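Local coordinates for protein C-type lectin domain family 4, member b1 (PDB 6LKR) that probably binds carbohydrates, possibly including pathogen-derived phosphoglycolipids, as a calcium-binding C-type lectin receptor of the immune system, at residues A[61-65]-A[125-129]; A[24-28]-A[121-126]. All coordinates share one frame; numbering follows the deposited sequence. Where two conformers were deposited one is given.

Contact 1: residues A[61-65]-A[125-129]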
# COMPACT_ATOMS: atom_id res chain seq x y z
N HIS A 61 19.35 -9.55 17.50
CA HIS A 61 19.72 -10.99 17.69
C HIS A 61 18.64 -11.92 17.14
O HIS A 61 18.85 -13.14 17.22
CB HIS A 61 20.00 -11.30 19.17
CG HIS A 61 21.07 -10.44 19.75
ND1 HIS A 61 22.34 -10.38 19.21
CD2 HIS A 61 21.06 -9.60 20.81
CE1 HIS A 61 23.07 -9.53 19.91
NE2 HIS A 61 22.31 -9.05 20.90
N ALA A 62 17.53 -11.40 16.59
CA ALA A 62 16.39 -12.23 16.13
C ALA A 62 16.06 -11.94 14.66
O ALA A 62 16.35 -10.84 14.18
CB ALA A 62 15.20 -12.00 17.02
N ALA A 63 15.48 -12.93 13.98
CA ALA A 63 14.95 -12.82 12.60
C ALA A 63 13.42 -12.76 12.68
O ALA A 63 12.84 -13.42 13.56
CB ALA A 63 15.42 -13.97 11.75
N TYR A 64 12.79 -11.95 11.83
CA TYR A 64 11.34 -11.71 11.91
C TYR A 64 10.71 -11.88 10.53
O TYR A 64 11.19 -11.24 9.58
CB TYR A 64 11.04 -10.31 12.42
CG TYR A 64 11.59 -10.01 13.78
CD1 TYR A 64 12.93 -9.72 13.96
CD2 TYR A 64 10.76 -9.96 14.89
CE1 TYR A 64 13.45 -9.42 15.21
CE2 TYR A 64 11.25 -9.65 16.15
CZ TYR A 64 12.60 -9.38 16.30
OH TYR A 64 13.12 -9.05 17.52
N PHE A 65 9.67 -12.69 10.46
CA PHE A 65 8.81 -12.78 9.26
C PHE A 65 8.20 -11.40 8.96
O PHE A 65 7.70 -10.72 9.88
CB PHE A 65 7.73 -13.85 9.43
CG PHE A 65 8.19 -15.25 9.14
CD1 PHE A 65 8.86 -15.55 7.97
CD2 PHE A 65 7.94 -16.28 10.04
CE1 PHE A 65 9.26 -16.84 7.69
CE2 PHE A 65 8.36 -17.57 9.77
CZ PHE A 65 9.02 -17.85 8.59
N GLN A 125 10.03 -18.45 13.01
CA GLN A 125 10.73 -17.18 13.30
C GLN A 125 9.83 -16.32 14.17
O GLN A 125 8.64 -16.68 14.38
CB GLN A 125 11.08 -16.41 12.02
CG GLN A 125 11.71 -17.26 10.91
CD GLN A 125 13.12 -17.70 11.21
OE1 GLN A 125 13.78 -17.22 12.12
NE2 GLN A 125 13.60 -18.67 10.45
N LYS A 126 10.37 -15.21 14.65
CA LYS A 126 9.57 -14.12 15.27
C LYS A 126 8.80 -13.43 14.14
O LYS A 126 8.91 -13.86 12.99
CB LYS A 126 10.51 -13.20 16.06
CG LYS A 126 11.38 -13.93 17.07
CD LYS A 126 11.88 -13.05 18.21
CE LYS A 126 12.48 -13.85 19.35
NZ LYS A 126 11.45 -14.61 20.09
N SER A 127 8.02 -12.40 14.46
CA SER A 127 7.24 -11.68 13.44
C SER A 127 6.96 -10.27 13.93
O SER A 127 7.23 -9.98 15.11
CB SER A 127 5.97 -12.43 13.12
OG SER A 127 5.25 -12.73 14.31
N VAL A 128 6.47 -9.43 13.02
CA VAL A 128 6.02 -8.03 13.31
C VAL A 128 4.71 -7.81 12.56
O VAL A 128 4.64 -8.18 11.37
CB VAL A 128 7.07 -6.98 12.89
CG1 VAL A 128 6.97 -5.73 13.76
CG2 VAL A 128 8.49 -7.52 12.91
N CYS A 129 3.71 -7.25 13.24
CA CYS A 129 2.36 -7.00 12.70
C CYS A 129 2.16 -5.50 12.53
O CYS A 129 2.80 -4.71 13.26
CB CYS A 129 1.26 -7.53 13.62
SG CYS A 129 1.40 -9.29 14.06
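Over one face of the Phe65 ring lies the CG methylene of Gln125, a CH-pi contact with CG 3.8 Å from the ring centroid and offset toward the rim. The two side chains cross at about a right angle. Gln125 is bent at its second torsion (chi2 -71°), which turns the amide back so that OE1 stands 3.7 Å from Ala63 CB; ring and amide planes are 81° apart. Tyr64 leaves the opposite face of the sheet with Lys126. Its ring has Ser127 O at the edge, near the ring plane, while Lys126 CB approaches CD2 obliquely at 3.5 Å and Val128 CG2 meets Tyr64 CB at 3.8 Å. The Lys126 chain runs on past Ala62, CD to CB 3.7 Å, toward Ser24. Between these layers the backbones pair in parallel: Phe65 N donates to Lys126 O at 2.9 Å, and a weak bond runs from Lys126 N to Ala63 O. Strand 64-70 thus joins strand 126-132 in the mixed sheet of the C-type lectin fold. Strand 103-109 flanks Tyr64 through Val106, helix 28-37 brings Trp28 edge-to-face with Phe65, and Cys129 is disulfide-bonded to Cys35.

Contact 2: residues A[24-28]-A[121-126]; sequences SSASW and CNLKQK
Lys124 CG rests against the peptide link between Ala26 and Ser27, where two irregular segments pair, before the lysine chain bends and its amino end leads away. In one of the two conformers of Ser25, OG touches Lys124 CB at 3.5 Å. Ser25 CB, carried there by the backbone, lies against the Gln125 carbonyl, 3.6 Å from Gln125 O. The CB atoms of Ala26 and Gln125 both point away from the partner segment, and their backbones close a single antiparallel, hydrogen-bonded bridge. Ala26 N donates to Gln125 O at 3.0 Å, and Gln125 N returns a bond to Ala26 O from well above the carbonyl plane, 43° out of it. Lys124 CA adds a CA-H...O contact to the same Ala26 oxygen. At one end of the pairing the bent Lys126 chain, in one of its two conformers, brings NZ to Ser24 O, 2.8 Å away and on a lone pair in the carbonyl plane. At the other, Trp28 N and Cys121 O form a nearly linear bond of 3.0 Å (175°). Ser27 CB packs against that same oxygen, while Ser27 OG turns to Lys30 N as the N-cap of helix 28-37. Trp28 CB points toward the 121-126 segment and packs 4.3 Å from Cys121 CB, but with CG anti to the backbone N (chi1 -172°) the indole swings inward, where NE1 bonds to Ile66 O and the ring meets that of Trp69. Leu123 O is buried here without a polar partner. The contact ties the loop leading into helix 28-37 to the connection between strands 113-119 and 126-132, and the Cys121-Cys103 disulfide fastens that connection to strand 103-109.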
# COMPACT_ATOMS: atom_id res chain seq x y z
N SER A 24 6.96 -17.56 21.11
CA SER A 24 8.40 -17.19 20.97
C SER A 24 8.80 -17.27 19.49
O SER A 24 9.67 -16.48 19.10
CB SER A 24 9.27 -18.07 21.84
OG SER A 24 8.89 -19.43 21.73
N SER A 25 8.16 -18.16 18.72
CA SER A 25 8.38 -18.31 17.26
C SER A 25 7.26 -19.14 16.64
O SER A 25 6.59 -19.87 17.38
CB SER A 25 9.73 -18.93 16.97
OG SER A 25 9.72 -20.30 17.31
N ALA A 26 7.07 -19.03 15.33
CA ALA A 26 6.02 -19.74 14.57
C ALA A 26 6.33 -19.69 13.08
O ALA A 26 7.13 -18.82 12.67
CB ALA A 26 4.67 -19.13 14.87
N SER A 27 5.72 -20.59 12.31
CA SER A 27 5.76 -20.63 10.83
C SER A 27 5.21 -19.31 10.28
O SER A 27 4.55 -18.57 11.02
CB SER A 27 4.97 -21.80 10.31
OG SER A 27 3.58 -21.54 10.42
N TRP A 28 5.43 -19.05 8.99
CA TRP A 28 4.93 -17.83 8.32
C TRP A 28 3.39 -17.82 8.40
O TRP A 28 2.83 -16.78 8.79
CB TRP A 28 5.45 -17.74 6.89
CG TRP A 28 5.15 -16.44 6.21
CD1 TRP A 28 5.93 -15.32 6.18
CD2 TRP A 28 3.96 -16.13 5.47
NE1 TRP A 28 5.31 -14.34 5.46
CE2 TRP A 28 4.10 -14.80 5.02
CE3 TRP A 28 2.80 -16.84 5.14
CZ2 TRP A 28 3.12 -14.17 4.25
CZ3 TRP A 28 1.83 -16.21 4.39
CH2 TRP A 28 2.00 -14.90 3.94
N CYS A 121 8.99 -21.22 4.39
CA CYS A 121 7.77 -20.77 5.10
C CYS A 121 7.55 -21.61 6.37
O CYS A 121 6.89 -21.10 7.29
CB CYS A 121 6.58 -20.85 4.15
SG CYS A 121 6.77 -19.72 2.75
N ASN A 122 8.11 -22.82 6.43
CA ASN A 122 7.89 -23.79 7.52
C ASN A 122 8.86 -23.55 8.68
O ASN A 122 8.58 -24.06 9.76
CB ASN A 122 8.01 -25.23 7.02
CG ASN A 122 7.01 -25.52 5.94
OD1 ASN A 122 5.83 -25.18 6.07
ND2 ASN A 122 7.47 -26.11 4.84
N LEU A 123 9.97 -22.83 8.47
CA LEU A 123 10.91 -22.48 9.56
C LEU A 123 10.20 -21.53 10.52
O LEU A 123 9.41 -20.70 10.04
CB LEU A 123 12.18 -21.84 8.99
CG LEU A 123 13.04 -22.75 8.11
CD1 LEU A 123 14.30 -22.02 7.67
CD2 LEU A 123 13.40 -24.04 8.84
N LYS A 124 10.41 -21.71 11.82
CA LYS A 124 9.77 -20.87 12.86
C LYS A 124 10.64 -19.63 13.06
O LYS A 124 11.87 -19.78 13.22
CB LYS A 124 9.56 -21.69 14.14
CG LYS A 124 8.61 -22.87 13.97
CD LYS A 124 8.76 -23.95 15.02
CE LYS A 124 7.71 -23.89 16.11
NZ LYS A 124 7.36 -25.24 16.60
N GLN A 125 10.03 -18.45 13.01
CA GLN A 125 10.73 -17.18 13.30
C GLN A 125 9.83 -16.32 14.17
O GLN A 125 8.64 -16.68 14.38
CB GLN A 125 11.08 -16.41 12.02
CG GLN A 125 11.71 -17.26 10.91
CD GLN A 125 13.12 -17.70 11.21
OE1 GLN A 125 13.78 -17.22 12.12
NE2 GLN A 125 13.60 -18.67 10.45
N LYS A 126 10.37 -15.21 14.65
CA LYS A 126 9.57 -14.12 15.27
C LYS A 126 8.80 -13.43 14.14
O LYS A 126 8.91 -13.86 12.99
CB LYS A 126 10.51 -13.20 16.06
CG LYS A 126 11.38 -13.93 17.07
CD LYS A 126 11.88 -13.05 18.21
CE LYS A 126 12.48 -13.85 19.35
NZ LYS A 126 11.45 -14.61 20.09

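The two contacts are neighbours, their centres about 8 Å apart, and share Gln125 and Lys126. Along the chain the order is 24-28, 61-65, then 121-126, which overlaps 125-129 at its last two residues, so two earlier segments dock on one late stretch as it enters strand 126-132. Contact 2 lies at the surface by the start of helix 28-37; contact 1 lies deeper, within the mixed sheet. The Phe65 ring bridges them, its CE2 lying 3.4 Å from Ala26 O and its CZ 3.2 Å from Leu123 O. Together they join the helix, the sheet and the loop following strand 113-119, which carries the calcium ligands Asn117 and Asp118, within one C-type lectin domain.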